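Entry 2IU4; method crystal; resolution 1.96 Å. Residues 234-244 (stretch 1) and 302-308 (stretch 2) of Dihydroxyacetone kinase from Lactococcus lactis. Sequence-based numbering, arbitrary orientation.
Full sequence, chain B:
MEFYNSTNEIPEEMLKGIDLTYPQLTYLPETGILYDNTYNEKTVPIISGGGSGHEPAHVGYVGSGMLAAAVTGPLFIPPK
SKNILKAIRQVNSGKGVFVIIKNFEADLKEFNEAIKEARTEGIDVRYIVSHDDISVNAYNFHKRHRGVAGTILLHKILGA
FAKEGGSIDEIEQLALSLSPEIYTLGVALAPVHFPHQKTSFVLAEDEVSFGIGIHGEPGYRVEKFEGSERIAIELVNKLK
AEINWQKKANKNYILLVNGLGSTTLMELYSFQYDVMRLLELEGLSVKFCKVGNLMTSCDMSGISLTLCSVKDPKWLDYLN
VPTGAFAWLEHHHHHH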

# COMPACT_ATOMS: atom_id res chain seq x y z
N GLU B 234 -13.08 1.50 22.27
CA GLU B 234 -14.09 0.46 22.11
C GLU B 234 -13.46 -0.82 21.58
O GLU B 234 -13.73 -1.90 22.12
CB GLU B 234 -15.24 0.94 21.23
CG GLU B 234 -16.10 -0.19 20.68
CD GLU B 234 -17.29 -0.54 21.56
OE1 GLU B 234 -17.29 -0.18 22.76
OE2 GLU B 234 -18.22 -1.19 21.04
N LEU B 235 -12.62 -0.73 20.56
CA LEU B 235 -12.05 -1.92 19.94
C LEU B 235 -11.16 -2.62 20.95
O LEU B 235 -11.18 -3.84 21.09
CB LEU B 235 -11.23 -1.58 18.68
CG LEU B 235 -11.98 -1.04 17.46
CD1 LEU B 235 -11.05 -0.70 16.28
CD2 LEU B 235 -13.08 -1.97 17.01
N VAL B 236 -10.37 -1.84 21.68
CA VAL B 236 -9.43 -2.43 22.62
C VAL B 236 -10.18 -2.98 23.83
O VAL B 236 -9.80 -4.02 24.34
CB VAL B 236 -8.34 -1.42 23.06
CG1 VAL B 236 -7.48 -2.01 24.19
CG2 VAL B 236 -7.46 -1.03 21.86
N ASN B 237 -11.23 -2.29 24.28
CA ASN B 237 -12.10 -2.84 25.31
C ASN B 237 -12.63 -4.23 24.95
O ASN B 237 -12.58 -5.15 25.77
CB ASN B 237 -13.28 -1.90 25.61
CG ASN B 237 -14.38 -2.57 26.43
OD1 ASN B 237 -15.33 -3.11 25.87
ND2 ASN B 237 -14.26 -2.54 27.75
N LYS B 238 -13.13 -4.37 23.73
CA LYS B 238 -13.68 -5.65 23.29
C LYS B 238 -12.63 -6.73 23.13
O LYS B 238 -12.84 -7.89 23.50
CB LYS B 238 -14.42 -5.47 21.97
CG LYS B 238 -15.68 -4.65 22.09
CD LYS B 238 -16.65 -5.25 23.09
CE LYS B 238 -17.88 -4.38 23.26
NZ LYS B 238 -18.93 -5.14 24.02
N LEU B 239 -11.48 -6.35 22.58
CA LEU B 239 -10.40 -7.30 22.41
C LEU B 239 -9.93 -7.76 23.78
O LEU B 239 -9.65 -8.93 24.01
CB LEU B 239 -9.24 -6.63 21.66
CG LEU B 239 -9.48 -6.59 20.14
CD1 LEU B 239 -8.57 -5.54 19.48
CD2 LEU B 239 -9.21 -7.97 19.56
N LYS B 240 -9.82 -6.81 24.71
CA LYS B 240 -9.41 -7.16 26.06
C LYS B 240 -10.34 -8.20 26.67
O LYS B 240 -9.90 -9.16 27.30
CB LYS B 240 -9.41 -5.92 26.96
CG LYS B 240 -8.97 -6.24 28.38
CD LYS B 240 -8.63 -4.97 29.13
CE LYS B 240 -8.60 -5.27 30.62
NZ LYS B 240 -7.21 -5.60 30.96
N ALA B 241 -11.64 -8.01 26.48
CA ALA B 241 -12.62 -8.88 27.10
C ALA B 241 -12.48 -10.31 26.57
O ALA B 241 -12.79 -11.27 27.29
CB ALA B 241 -14.02 -8.36 26.85
N GLU B 242 -12.02 -10.47 25.33
CA GLU B 242 -11.80 -11.81 24.77
C GLU B 242 -10.43 -12.41 25.11
O GLU B 242 -10.31 -13.61 25.35
CB GLU B 242 -11.98 -11.84 23.25
CG GLU B 242 -13.37 -11.46 22.77
CD GLU B 242 -14.47 -12.19 23.53
OE1 GLU B 242 -14.40 -13.43 23.60
OE2 GLU B 242 -15.40 -11.53 24.05
N ILE B 243 -9.41 -11.57 25.10
CA ILE B 243 -8.03 -12.01 25.28
C ILE B 243 -7.68 -12.17 26.76
O ILE B 243 -6.95 -13.09 27.14
CB ILE B 243 -7.05 -10.99 24.66
CG1 ILE B 243 -7.26 -10.96 23.14
CG2 ILE B 243 -5.62 -11.35 25.06
CD1 ILE B 243 -6.50 -9.83 22.42
N ASN B 244 -8.20 -11.28 27.60
CA ASN B 244 -7.88 -11.29 29.02
C ASN B 244 -6.37 -11.27 29.29
O ASN B 244 -5.84 -12.13 30.00
CB ASN B 244 -8.50 -12.50 29.73
CG ASN B 244 -10.00 -12.61 29.50
OD1 ASN B 244 -10.46 -13.54 28.84
ND2 ASN B 244 -10.76 -11.66 30.04
N GLY B 302 -12.81 2.23 7.15
CA GLY B 302 -12.95 1.39 8.33
C GLY B 302 -11.59 0.93 8.76
O GLY B 302 -10.63 1.09 8.02
N ILE B 303 -11.51 0.37 9.97
CA ILE B 303 -10.25 -0.12 10.47
C ILE B 303 -10.57 -1.38 11.25
O ILE B 303 -11.60 -1.45 11.92
CB ILE B 303 -9.61 0.90 11.46
CG1 ILE B 303 -9.37 2.23 10.75
CG2 ILE B 303 -8.30 0.35 12.03
CD1 ILE B 303 -8.63 3.28 11.59
N SER B 304 -9.71 -2.38 11.12
CA SER B 304 -9.74 -3.51 12.04
C SER B 304 -8.39 -3.58 12.75
O SER B 304 -7.34 -3.24 12.18
CB SER B 304 -10.08 -4.83 11.33
OG SER B 304 -9.02 -5.32 10.52
N LEU B 305 -8.43 -4.01 14.00
CA LEU B 305 -7.23 -4.25 14.80
C LEU B 305 -7.14 -5.73 15.02
O LEU B 305 -8.15 -6.36 15.32
CB LEU B 305 -7.37 -3.64 16.20
CG LEU B 305 -7.42 -2.11 16.20
CD1 LEU B 305 -7.54 -1.57 17.63
CD2 LEU B 305 -6.18 -1.54 15.47
N THR B 306 -5.94 -6.29 14.88
CA THR B 306 -5.75 -7.70 15.13
C THR B 306 -4.66 -7.77 16.19
O THR B 306 -3.61 -7.14 16.05
CB THR B 306 -5.25 -8.44 13.87
OG1 THR B 306 -6.29 -8.45 12.87
CG2 THR B 306 -4.88 -9.85 14.24
N LEU B 307 -4.89 -8.54 17.24
CA LEU B 307 -3.80 -8.85 18.16
C LEU B 307 -3.50 -10.35 18.17
O LEU B 307 -4.39 -11.17 18.01
CB LEU B 307 -4.18 -8.43 19.58
CG LEU B 307 -4.09 -6.94 19.91
CD1 LEU B 307 -4.73 -6.63 21.27
CD2 LEU B 307 -2.65 -6.45 19.93
N CYS B 308 -2.24 -10.69 18.42
CA CYS B 308 -1.86 -12.10 18.45
C CYS B 308 -0.71 -12.25 19.44
O CYS B 308 0.32 -11.60 19.30
CB CYS B 308 -1.50 -12.56 17.03
SG CYS B 308 -0.86 -14.29 16.98

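Leu305 lies at the centre of the contact, its side chain covered by three residues of the helix. Leu305 CD1 lies 3.8 Å from Leu235 CB and 4.3 Å from Val236 CG2, while Leu305 CB is met by Leu239 CD1 at 4.0 Å. Leu239 also reaches along the strand, its CD1 standing 4.4 Å from Leu307 CD1, so that one leucine of the helix spans two of the strand. One turn further on, Ile243 CD1 meets Leu307 CD1 at 3.8 Å. No hydrogen bond crosses the interface; these are van der Waals contacts between buried aliphatic groups, and 309 Å² is buried between the stretches, both sides summed.

The backbone sets this pattern. Helix and strand run in roughly the same direction, 32° apart, with their axes 9.7 Å apart at closest approach, which leaves room for a layer of side chains between them. Leu235, Leu239 and Ile243 recur every four residues and point toward the strand from one side of the helix. Alternation in the strand turns Leu305 and Leu307 toward the helix and Ser304, Thr306 and Cys308 away. The register pairs Leu235 with Leu305 (CA to CA 7.4 Å) and Leu239 with Leu307 (CA to CA 8.0 Å). Within the helix, bonds such as Leu239 N to Leu235 O (2.9 Å) and Ile243 N to Leu239 O (2.9 Å) hold the packing residues in step.

Toward Ile303 the contact thins: Leu235 CD1 only grazes the carbonyl Ile303 O at 4.5 Å. The polar groups lie outside the apolar layer. Ser304 OG and Thr306 OG1 are hydrogen-bonded elsewhere in the structure, as are Glu234 OE2 and Lys238 NZ on the helix. Past Ile243, Asn244 leaves helical geometry with positive phi, although its N still bonds to Lys240 O (2.7 Å).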